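Local coordinates for gentamicin resistance protein (Enterococcus gallinarum, PDB 6CTZ), which probably transfers a phosphate group from a guanine nucleotide to the 2''-hydroxyl of aminoglycosides such as kanamycin and gentamicin, thereby conferring resistance, at residues Val39-Lys44 with Val86-Val91; Phe12-Ile17 with Tyr73-Lys78; Ile56-Leu61 with Glu129-Ala134. The protein carries 2 engineered substitutions. All blocks are in the same frame, centred on the assembly; numbering follows the deposited sequence.

Contact 1 (Val39-Lys44 with Val86-Val91); sequences VFRFPK and VGYRKV. With GDP (guanosine-5'-diphosphate), chain B.
V39 and R41 pair with Y88 and V86 as the hydrogen-bonded partners of two antiparallel strands, with F40 facing G87 between them. The backbone of V39 is satisfied both ways: its N gives to Y88 O at 2.8 Å and its O accepts from Y88 N at 2.9 Å. R41 N reaches V86 O at 2.9 Å, whereas the return bond from V86 N to R41 O is longer, 3.3 Å. Between these pairs the F40 ring lies over G87 CA, a CH-pi contact with a residue that has no side chain. V39, R41 and Y88 share the other face of the sheet, where V39 CB packs over the Y88 ring. Y88 CG sits between backbone N and carbonyl carbon (chi1 55°), and the hydroxyl at the far end of the ring donates to GDP N7 at 2.7 Å. Guanine O6 takes V91 N at 2.9 Å, and a weak bond from GDP N1 returns to V91 O. The extended R41 side chain brings two donors to one alpha-phosphate oxygen: NE lies 2.7 Å and NH2 3.0 Å from GDP O1A, near the guanidinium plane. R41 NH1 forms a salt bridge with E55, an arrangement recalling the strand lysine and helix glutamate of protein kinases; Y88 and V91 likewise resemble the gatekeeper and hinge. Strand 29-34 extends the sheet beyond 38-43, and strand 73-78 beyond 83-89. Helix 46-62 packs against R41 and V86, while helix 2-11 lies against F40 and F42 on the opposite face.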
loop_
_atom_site.group_PDB
_atom_site.type_symbol
_atom_site.label_atom_id
_atom_site.label_comp_id
_atom_site.label_asym_id
_atom_site.label_seq_id
_atom_site.Cartn_x
_atom_site.Cartn_y
_atom_site.Cartn_z
ATOM N N VAL A 39 16.722 -3.694 -9.561
ATOM C CA VAL A 39 15.637 -2.774 -9.708
ATOM C C VAL A 39 16.145 -1.372 -9.353
ATOM O O VAL A 39 16.651 -1.174 -8.294
ATOM C CB VAL A 39 14.450 -3.118 -8.739
ATOM C CG1 VAL A 39 13.362 -2.063 -8.826
ATOM C CG2 VAL A 39 13.916 -4.509 -8.996
ATOM N N PHE A 40 16.047 -0.439 -10.269
ATOM C CA PHE A 40 16.308 0.963 -9.976
ATOM C C PHE A 40 14.985 1.708 -9.930
ATOM O O PHE A 40 14.167 1.605 -10.856
ATOM C CB PHE A 40 17.323 1.587 -10.940
ATOM C CG PHE A 40 18.727 1.228 -10.594
ATOM C CD1 PHE A 40 19.287 0.045 -11.056
ATOM C CD2 PHE A 40 19.463 2.034 -9.738
ATOM C CE1 PHE A 40 20.585 -0.304 -10.715
ATOM C CE2 PHE A 40 20.750 1.688 -9.385
ATOM C CZ PHE A 40 21.308 0.515 -9.866
ATOM N N ARG A 41 14.762 2.420 -8.830
ATOM C CA ARG A 41 13.449 2.949 -8.501
ATOM C C ARG A 41 13.574 4.451 -8.299
ATOM O O ARG A 41 14.318 4.907 -7.416
ATOM C CB ARG A 41 12.915 2.251 -7.252
ATOM C CG ARG A 41 11.477 2.577 -6.903
ATOM C CD ARG A 41 11.123 1.733 -5.706
ATOM N NE ARG A 41 9.843 1.945 -5.040
ATOM C CZ ARG A 41 9.724 2.500 -3.837
ATOM N NH1 ARG A 41 10.783 3.021 -3.223
ATOM N NH2 ARG A 41 8.544 2.532 -3.235
ATOM N N PHE A 42 12.847 5.208 -9.118
ATOM C CA PHE A 42 13.006 6.650 -9.253
ATOM C C PHE A 42 11.737 7.358 -8.809
ATOM O O PHE A 42 10.679 7.164 -9.433
ATOM C CB PHE A 42 13.294 6.991 -10.715
ATOM C CG PHE A 42 14.613 6.472 -11.211
ATOM C CD1 PHE A 42 15.770 7.229 -11.078
ATOM C CD2 PHE A 42 14.694 5.231 -11.822
ATOM C CE1 PHE A 42 16.990 6.754 -11.542
ATOM C CE2 PHE A 42 15.907 4.750 -12.291
ATOM C CZ PHE A 42 17.057 5.512 -12.147
ATOM N N PRO A 43 11.791 8.189 -7.768
ATOM C CA PRO A 43 10.599 8.946 -7.364
ATOM C C PRO A 43 10.048 9.818 -8.481
ATOM O O PRO A 43 10.781 10.330 -9.329
ATOM C CB PRO A 43 11.108 9.802 -6.199
ATOM C CG PRO A 43 12.201 8.961 -5.597
ATOM C CD PRO A 43 12.884 8.317 -6.789
ATOM N N LYS A 44 8.729 9.995 -8.457
ATOM C CA LYS A 44 8.040 10.796 -9.458
ATOM C C LYS A 44 7.701 12.199 -8.974
ATOM O O LYS A 44 7.148 12.989 -9.746
ATOM C CB LYS A 44 6.776 10.070 -9.939
ATOM C CG LYS A 44 7.067 8.798 -10.734
ATOM C CD LYS A 44 5.836 7.903 -10.881
ATOM C CE LYS A 44 4.698 8.605 -11.607
ATOM N NZ LYS A 44 3.593 7.663 -11.947
ATOM N N VAL A 86 17.163 4.845 -5.797
ATOM C CA VAL A 86 17.836 3.675 -5.285
ATOM C C VAL A 86 17.858 2.491 -6.205
ATOM O O VAL A 86 17.101 2.416 -7.083
ATOM C CB VAL A 86 17.168 3.177 -3.951
ATOM C CG1 VAL A 86 17.297 4.223 -2.877
ATOM C CG2 VAL A 86 15.679 2.834 -4.157
ATOM N N GLY A 87 18.762 1.570 -5.935
ATOM C CA GLY A 87 18.821 0.312 -6.626
ATOM C C GLY A 87 18.883 -0.835 -5.628
ATOM O O GLY A 87 19.596 -0.752 -4.670
ATOM N N TYR A 88 18.134 -1.895 -5.895
ATOM C CA TYR A 88 18.099 -3.065 -5.072
ATOM C C TYR A 88 17.977 -4.333 -5.894
ATOM O O TYR A 88 17.434 -4.272 -6.931
ATOM C CB TYR A 88 16.958 -2.992 -4.031
ATOM C CG TYR A 88 15.531 -2.744 -4.533
ATOM C CD1 TYR A 88 15.056 -1.479 -4.666
ATOM C CD2 TYR A 88 14.658 -3.783 -4.771
ATOM C CE1 TYR A 88 13.768 -1.234 -5.033
ATOM C CE2 TYR A 88 13.348 -3.529 -5.156
ATOM C CZ TYR A 88 12.927 -2.253 -5.257
ATOM O OH TYR A 88 11.642 -1.938 -5.605
ATOM N N ARG A 89 18.506 -5.433 -5.399
ATOM C CA ARG A 89 18.371 -6.698 -6.100
ATOM C C ARG A 89 16.870 -6.985 -6.165
ATOM O O ARG A 89 16.187 -6.867 -5.197
ATOM C CB ARG A 89 19.080 -7.854 -5.386
ATOM C CG ARG A 89 20.595 -7.856 -5.549
ATOM C CD ARG A 89 21.266 -9.223 -5.399
ATOM N NE ARG A 89 22.660 -9.178 -5.899
ATOM C CZ ARG A 89 23.027 -9.427 -7.162
ATOM N NH1 ARG A 89 22.161 -9.759 -8.068
ATOM N NH2 ARG A 89 24.302 -9.338 -7.519
ATOM N N LYS A 90 16.396 -7.394 -7.319
ATOM C CA LYS A 90 14.984 -7.668 -7.502
ATOM C C LYS A 90 14.480 -8.603 -6.408
ATOM O O LYS A 90 15.113 -9.614 -6.082
ATOM C CB LYS A 90 14.780 -8.292 -8.881
ATOM C CG LYS A 90 13.331 -8.393 -9.285
ATOM C CD LYS A 90 13.183 -8.931 -10.697
ATOM C CE LYS A 90 13.583 -10.387 -10.786
ATOM N NZ LYS A 90 13.176 -10.983 -12.093
ATOM N N VAL A 91 13.356 -8.236 -5.805
ATOM C CA VAL A 91 12.722 -9.140 -4.862
ATOM C C VAL A 91 12.083 -10.239 -5.701
ATOM O O VAL A 91 11.264 -9.968 -6.585
ATOM C CB VAL A 91 11.714 -8.388 -3.980
ATOM C CG1 VAL A 91 11.028 -9.329 -2.995
ATOM C CG2 VAL A 91 12.422 -7.262 -3.221
HETATM P PB GDP B . 4.864 3.101 -6.184
HETATM O O1B GDP B . 5.345 3.570 -4.833
HETATM O O2B GDP B . 3.592 2.285 -6.088
HETATM O O3B GDP B . 4.797 4.229 -7.188
HETATM O O3A GDP B . 6.042 2.135 -6.733
HETATM P PA GDP B . 6.407 0.621 -6.289
HETATM O O1A GDP B . 7.477 0.619 -5.238
HETATM O O2A GDP B . 5.143 -0.131 -5.909
HETATM O "O5'" GDP B . 7.075 0.063 -7.659
HETATM C "C5'" GDP B . 6.328 0.133 -8.866
HETATM C "C4'" GDP B . 6.142 -1.263 -9.410
HETATM O "O4'" GDP B . 7.414 -1.776 -9.805
HETATM C "C3'" GDP B . 5.618 -2.280 -8.410
HETATM O "O3'" GDP B . 4.199 -2.206 -8.235
HETATM C "C2'" GDP B . 6.028 -3.562 -9.088
HETATM O "O2'" GDP B . 5.161 -3.846 -10.191
HETATM C "C1'" GDP B . 7.383 -3.191 -9.668
HETATM N N9 GDP B . 8.457 -3.572 -8.730
HETATM C C8 GDP B . 9.123 -2.778 -7.861
HETATM N N7 GDP B . 10.041 -3.516 -7.183
HETATM C C5 GDP B . 9.957 -4.784 -7.631
HETATM C C6 GDP B . 10.610 -6.068 -7.344
HETATM O O6 GDP B . 11.518 -6.144 -6.495
HETATM N N1 GDP B . 10.201 -7.132 -8.051
HETATM C C2 GDP B . 9.224 -7.082 -8.983
HETATM N N2 GDP B . 8.890 -8.201 -9.653
HETATM N N3 GDP B . 8.571 -5.940 -9.293
HETATM C C4 GDP B . 8.915 -4.803 -8.653
#

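Contact 2 (Phe12-Ile17 with Tyr73-Lys78); sequences FPDISI and YVYIGK
F12 and Y75 form the dense part of this contact, their ring centroids 5.0 Å apart and their planes inclined at 53°, neither stacked nor edge-to-face. The rings touch at F12 CD1 and Y75 CD1, 3.6 Å apart, and Y75 CB lies over the F12 face, 3.8 Å from its centroid and displaced toward the rim. The F12 ring edge at CZ meets the strand backbone, 3.6 Å from G77 N. I15 CD1 sits over the centre of one face of the Y75 ring, 3.7 Å from its centroid. V74 CG1 covers the opposite face of that ring, so the phenol is sandwiched between two methyl groups. Both V74 and Y75 face G87 on strand 83-89, a classic beta bulge. F40 and F85 continue the apolar packing around F12.

D14 belongs to the looser, exposed side. It lies in the type I turn from F12 to I15, closed by I15 N bonding to F12 O at 3.1 Å. Its carboxylate meets the tyrosine tip to tip: Y75 OH donates to D14 OD2 at 2.7 Å, approaching from 47° out of the carboxylate plane. The contact thus joins the loop after helix 2-11 to an outermost strand of the sheet by two kinds of chemistry. Apolar and CH-pi packing holds the inner side, and a short phenol-to-carboxylate bond, probably strengthened by the aspartate's negative charge, fastens the outer one.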
loop_
_atom_site.group_PDB
_atom_site.type_symbol
_atom_site.label_atom_id
_atom_site.label_comp_id
_atom_site.label_asym_id
_atom_site.label_seq_id
_atom_site.Cartn_x
_atom_site.Cartn_y
_atom_site.Cartn_z
ATOM N N PHE A 12 27.433 4.819 -10.260
ATOM C CA PHE A 12 27.756 3.484 -9.758
ATOM C C PHE A 12 28.710 2.798 -10.722
ATOM O O PHE A 12 28.280 2.083 -11.634
ATOM C CB PHE A 12 26.486 2.674 -9.513
ATOM C CG PHE A 12 25.476 3.414 -8.700
ATOM C CD1 PHE A 12 25.775 3.815 -7.410
ATOM C CD2 PHE A 12 24.243 3.759 -9.239
ATOM C CE1 PHE A 12 24.846 4.521 -6.659
ATOM C CE2 PHE A 12 23.316 4.464 -8.491
ATOM C CZ PHE A 12 23.622 4.844 -7.204
ATOM N N PRO A 13 30.020 2.992 -10.543
ATOM C CA PRO A 13 30.994 2.441 -11.497
ATOM C C PRO A 13 31.007 0.929 -11.577
ATOM O O PRO A 13 31.602 0.391 -12.516
ATOM C CB PRO A 13 32.337 2.974 -10.976
ATOM C CG PRO A 13 31.974 4.194 -10.174
ATOM C CD PRO A 13 30.657 3.850 -9.533
ATOM N N ASP A 14 30.409 0.223 -10.625
ATOM C CA ASP A 14 30.393 -1.233 -10.670
ATOM C C ASP A 14 29.224 -1.795 -11.468
ATOM O O ASP A 14 29.092 -3.021 -11.565
ATOM C CB ASP A 14 30.421 -1.836 -9.257
ATOM C CG ASP A 14 29.286 -1.345 -8.388
ATOM O OD1 ASP A 14 28.828 -0.200 -8.590
ATOM O OD2 ASP A 14 28.856 -2.107 -7.494
ATOM N N ILE A 15 28.384 -0.946 -12.051
ATOM C CA ILE A 15 27.240 -1.394 -12.839
ATOM C C ILE A 15 27.545 -1.154 -14.310
ATOM O O ILE A 15 27.646 -0.003 -14.753
ATOM C CB ILE A 15 25.946 -0.690 -12.417
ATOM C CG1 ILE A 15 25.649 -1.000 -10.958
ATOM C CG2 ILE A 15 24.780 -1.114 -13.310
ATOM C CD1 ILE A 15 24.519 -0.216 -10.420
ATOM N N SER A 16 27.686 -2.237 -15.068
ATOM C CA SER A 16 27.789 -2.183 -16.520
ATOM C C SER A 16 26.461 -2.666 -17.077
ATOM O O SER A 16 26.073 -3.817 -16.853
ATOM C CB SER A 16 28.923 -3.071 -17.028
ATOM O OG SER A 16 28.937 -3.106 -18.443
ATOM N N ILE A 17 25.766 -1.792 -17.789
ATOM C CA ILE A 17 24.389 -2.052 -18.184
ATOM C C ILE A 17 24.376 -2.773 -19.525
ATOM O O ILE A 17 24.835 -2.234 -20.541
ATOM C CB ILE A 17 23.569 -0.757 -18.217
ATOM C CG1 ILE A 17 23.411 -0.214 -16.794
ATOM C CG2 ILE A 17 22.235 -1.013 -18.845
ATOM C CD1 ILE A 17 22.578 1.046 -16.696
ATOM N N TYR A 73 18.295 -1.630 -0.261
ATOM C CA TYR A 73 18.900 -0.659 -1.159
ATOM C C TYR A 73 20.415 -0.760 -1.057
ATOM O O TYR A 73 21.005 -0.391 -0.038
ATOM C CB TYR A 73 18.414 0.736 -0.790
ATOM C CG TYR A 73 16.902 0.947 -0.836
ATOM C CD1 TYR A 73 16.053 0.143 -1.612
ATOM C CD2 TYR A 73 16.328 1.974 -0.103
ATOM C CE1 TYR A 73 14.687 0.376 -1.643
ATOM C CE2 TYR A 73 14.977 2.210 -0.135
ATOM C CZ TYR A 73 14.160 1.415 -0.904
ATOM O OH TYR A 73 12.813 1.676 -0.917
ATOM N N VAL A 74 21.041 -1.276 -2.103
ATOM C CA VAL A 74 22.496 -1.359 -2.184
ATOM C C VAL A 74 23.073 -0.097 -2.798
ATOM O O VAL A 74 24.156 0.352 -2.413
ATOM C CB VAL A 74 22.875 -2.615 -2.997
ATOM C CG1 VAL A 74 24.365 -2.628 -3.367
ATOM C CG2 VAL A 74 22.491 -3.868 -2.221
ATOM N N TYR A 75 22.358 0.485 -3.751
ATOM C CA TYR A 75 22.808 1.662 -4.479
ATOM C C TYR A 75 21.919 2.827 -4.079
ATOM O O TYR A 75 20.690 2.730 -4.163
ATOM C CB TYR A 75 22.733 1.407 -5.981
ATOM C CG TYR A 75 23.670 0.293 -6.393
ATOM C CD1 TYR A 75 25.049 0.475 -6.354
ATOM C CD2 TYR A 75 23.182 -0.941 -6.807
ATOM C CE1 TYR A 75 25.911 -0.538 -6.715
ATOM C CE2 TYR A 75 24.045 -1.964 -7.179
ATOM C CZ TYR A 75 25.407 -1.756 -7.129
ATOM O OH TYR A 75 26.273 -2.770 -7.484
ATOM N N ILE A 76 22.528 3.910 -3.605
ATOM C CA ILE A 76 21.784 5.089 -3.188
ATOM C C ILE A 76 22.307 6.248 -4.019
ATOM O O ILE A 76 23.458 6.674 -3.854
ATOM C CB ILE A 76 21.894 5.351 -1.682
ATOM C CG1 ILE A 76 21.334 4.146 -0.906
ATOM C CG2 ILE A 76 21.133 6.610 -1.315
ATOM C CD1 ILE A 76 21.233 4.345 0.587
ATOM N N GLY A 77 21.485 6.717 -4.955
ATOM C CA GLY A 77 21.858 7.765 -5.873
ATOM C C GLY A 77 21.126 9.068 -5.604
ATOM O O GLY A 77 20.277 9.181 -4.719
ATOM N N LYS A 78 21.464 10.057 -6.417
ATOM C CA LYS A 78 20.934 11.393 -6.315
ATOM C C LYS A 78 20.695 11.986 -7.685
ATOM O O LYS A 78 21.536 11.894 -8.524
ATOM C CB LYS A 78 22.010 12.227 -5.616
ATOM C CG LYS A 78 21.573 13.499 -5.002
ATOM C CD LYS A 78 22.609 13.931 -4.006
ATOM C CE LYS A 78 23.751 14.612 -4.696
ATOM N NZ LYS A 78 24.887 13.692 -4.935
#

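Contact 3 (Ile56-Leu61 with Glu129-Ala134); sequences IQLLPL and ETAISA
A134 fits its single methyl group among Q57, L58 and L61, where the end of helix 128-133 meets helix 46-62. A134 CB lies 3.7 Å from Q57 CB and 4.0 Å from L58 N, touching the helix backbone itself. The short helical segments run at 145°, their axes 9.6 Å apart at closest approach. Q57 CG stands anti to its carbonyl carbon, and the chain runs on extended past A134. L61 uses the same first torsion (chi1 -56°), followed by a nearly straight second one that places CD1 across the gap. There this one methyl serves two partners, T130 CG2 at 3.8 Å and A134 CB at 4.1 Å. L58 differs: its CG is anti to the backbone N (chi1 174°), and CD1 turns to a looser touch with A131 CB at 4.4 Å. T130 offers its methyl to L61 because CG2 takes the place anti to its backbone N. S133 OG turns back to donate to T130 O at 2.7 Å. Beyond the two segments, L58 packs on A218 and A131 on I220. Helix 46-62, which supplies the salt-bridge partner of R41, probably corresponds to the kinase helix flanking the sheet, and its C-terminal half packs here. The contact probably rests on hydrophobic burial and van der Waals packing of small alanines against leucines, with Q57, L61 and S133 on the exposed side.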
loop_
_atom_site.group_PDB
_atom_site.type_symbol
_atom_site.label_atom_id
_atom_site.label_comp_id
_atom_site.label_asym_id
_atom_site.label_seq_id
_atom_site.Cartn_x
_atom_site.Cartn_y
_atom_site.Cartn_z
ATOM N N ILE A 56 14.611 4.505 2.951
ATOM C CA ILE A 56 16.055 4.324 3.081
ATOM C C ILE A 56 16.443 4.083 4.538
ATOM O O ILE A 56 17.329 3.269 4.838
ATOM C CB ILE A 56 16.801 5.527 2.468
ATOM C CG1 ILE A 56 16.728 5.470 0.937
ATOM C CG2 ILE A 56 18.256 5.587 2.967
ATOM C CD1 ILE A 56 17.150 6.755 0.254
ATOM N N GLN A 57 15.789 4.790 5.467
ATOM C CA GLN A 57 16.104 4.637 6.885
ATOM C C GLN A 57 15.378 3.450 7.500
ATOM O O GLN A 57 15.933 2.760 8.365
ATOM C CB GLN A 57 15.723 5.902 7.645
ATOM C CG GLN A 57 16.440 7.168 7.206
ATOM C CD GLN A 57 15.760 8.388 7.793
ATOM O OE1 GLN A 57 14.977 9.064 7.116
ATOM N NE2 GLN A 57 16.022 8.655 9.064
ATOM N N LEU A 58 14.125 3.218 7.093
ATOM C CA LEU A 58 13.298 2.223 7.767
ATOM C C LEU A 58 13.657 0.802 7.355
ATOM O O LEU A 58 13.742 -0.095 8.204
ATOM C CB LEU A 58 11.820 2.481 7.466
ATOM C CG LEU A 58 10.856 1.422 8.010
ATOM C CD1 LEU A 58 10.842 1.411 9.540
ATOM C CD2 LEU A 58 9.450 1.624 7.477
ATOM N N LEU A 59 13.804 0.559 6.053
ATOM C CA LEU A 59 13.898 -0.824 5.592
ATOM C C LEU A 59 15.071 -1.575 6.204
ATOM O O LEU A 59 14.891 -2.754 6.560
ATOM C CB LEU A 59 13.905 -0.902 4.055
ATOM C CG LEU A 59 12.601 -0.455 3.382
ATOM C CD1 LEU A 59 12.742 -0.481 1.859
ATOM C CD2 LEU A 59 11.440 -1.318 3.825
ATOM N N PRO A 60 16.266 -0.990 6.355
ATOM C CA PRO A 60 17.358 -1.751 6.976
ATOM C C PRO A 60 17.039 -2.191 8.385
ATOM O O PRO A 60 17.521 -3.245 8.813
ATOM C CB PRO A 60 18.542 -0.777 6.924
ATOM C CG PRO A 60 18.243 0.099 5.755
ATOM C CD PRO A 60 16.751 0.295 5.807
ATOM N N LEU A 61 16.209 -1.434 9.110
ATOM C CA LEU A 61 15.833 -1.817 10.461
ATOM C C LEU A 61 14.784 -2.917 10.466
ATOM O O LEU A 61 14.695 -3.670 11.440
ATOM C CB LEU A 61 15.278 -0.602 11.202
ATOM C CG LEU A 61 16.225 0.598 11.247
ATOM C CD1 LEU A 61 15.536 1.827 11.825
ATOM C CD2 LEU A 61 17.489 0.249 12.015
ATOM N N GLU A 129 8.858 3.930 18.365
ATOM C CA GLU A 129 9.842 5.006 18.496
ATOM C C GLU A 129 11.003 4.838 17.523
ATOM O O GLU A 129 11.519 5.831 17.002
ATOM C CB GLU A 129 10.334 5.118 19.942
ATOM C CG GLU A 129 11.208 3.974 20.445
ATOM C CD GLU A 129 10.435 2.756 20.933
ATOM O OE1 GLU A 129 9.188 2.693 20.770
ATOM O OE2 GLU A 129 11.099 1.852 21.484
ATOM N N THR A 130 11.406 3.595 17.241
ATOM C CA THR A 130 12.456 3.375 16.253
ATOM C C THR A 130 11.979 3.775 14.864
ATOM O O THR A 130 12.706 4.426 14.101
ATOM C CB THR A 130 12.867 1.906 16.284
ATOM O OG1 THR A 130 13.332 1.580 17.603
ATOM C CG2 THR A 130 13.975 1.629 15.260
ATOM N N ALA A 131 10.747 3.406 14.520
ATOM C CA ALA A 131 10.194 3.820 13.238
ATOM C C ALA A 131 10.112 5.340 13.124
ATOM O O ALA A 131 10.497 5.906 12.093
ATOM C CB ALA A 131 8.823 3.179 13.032
ATOM N N ILE A 132 9.636 6.025 14.176
ATOM C CA ILE A 132 9.547 7.484 14.112
ATOM C C ILE A 132 10.928 8.096 13.896
ATOM O O ILE A 132 11.090 9.051 13.121
ATOM C CB ILE A 132 8.857 8.057 15.363
ATOM C CG1 ILE A 132 7.418 7.546 15.471
ATOM C CG2 ILE A 132 8.869 9.585 15.327
ATOM C CD1 ILE A 132 6.780 7.859 16.827
ATOM N N SER A 133 11.946 7.552 14.576
ATOM C CA SER A 133 13.309 8.050 14.418
ATOM C C SER A 133 13.821 7.871 12.994
ATOM O O SER A 133 14.733 8.594 12.577
ATOM C CB SER A 133 14.226 7.333 15.415
ATOM O OG SER A 133 14.629 6.058 14.930
ATOM N N ALA A 134 13.260 6.921 12.246
ATOM C CA ALA A 134 13.609 6.665 10.855
ATOM C C ALA A 134 12.768 7.472 9.874
ATOM O O ALA A 134 12.789 7.182 8.676
ATOM C CB ALA A 134 13.493 5.170 10.546
#

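How the contacts relate
The segments alternate along the chain in the order 12-17, 39-44, 56-61, 73-78, 86-91 and 129-134, so the first half of each contact precedes the second half of any. Contacts 1 and 2, with centres 10 Å apart, share the five-stranded antiparallel sheet, where strands 83-89 and 73-78 are neighbours. F40 packs on I15, joining them on one face. Contact 3 lies 18 Å from contact 1 and 22 Å from contact 2, and I56 of helix 46-62 packs on V86, Y73 and I76. As in a kinase-like N-terminal lobe, the nucleotide-binding strands are bordered by the loop after helix 2-11 and by helix 46-62, which packs against the end of helix 128-133.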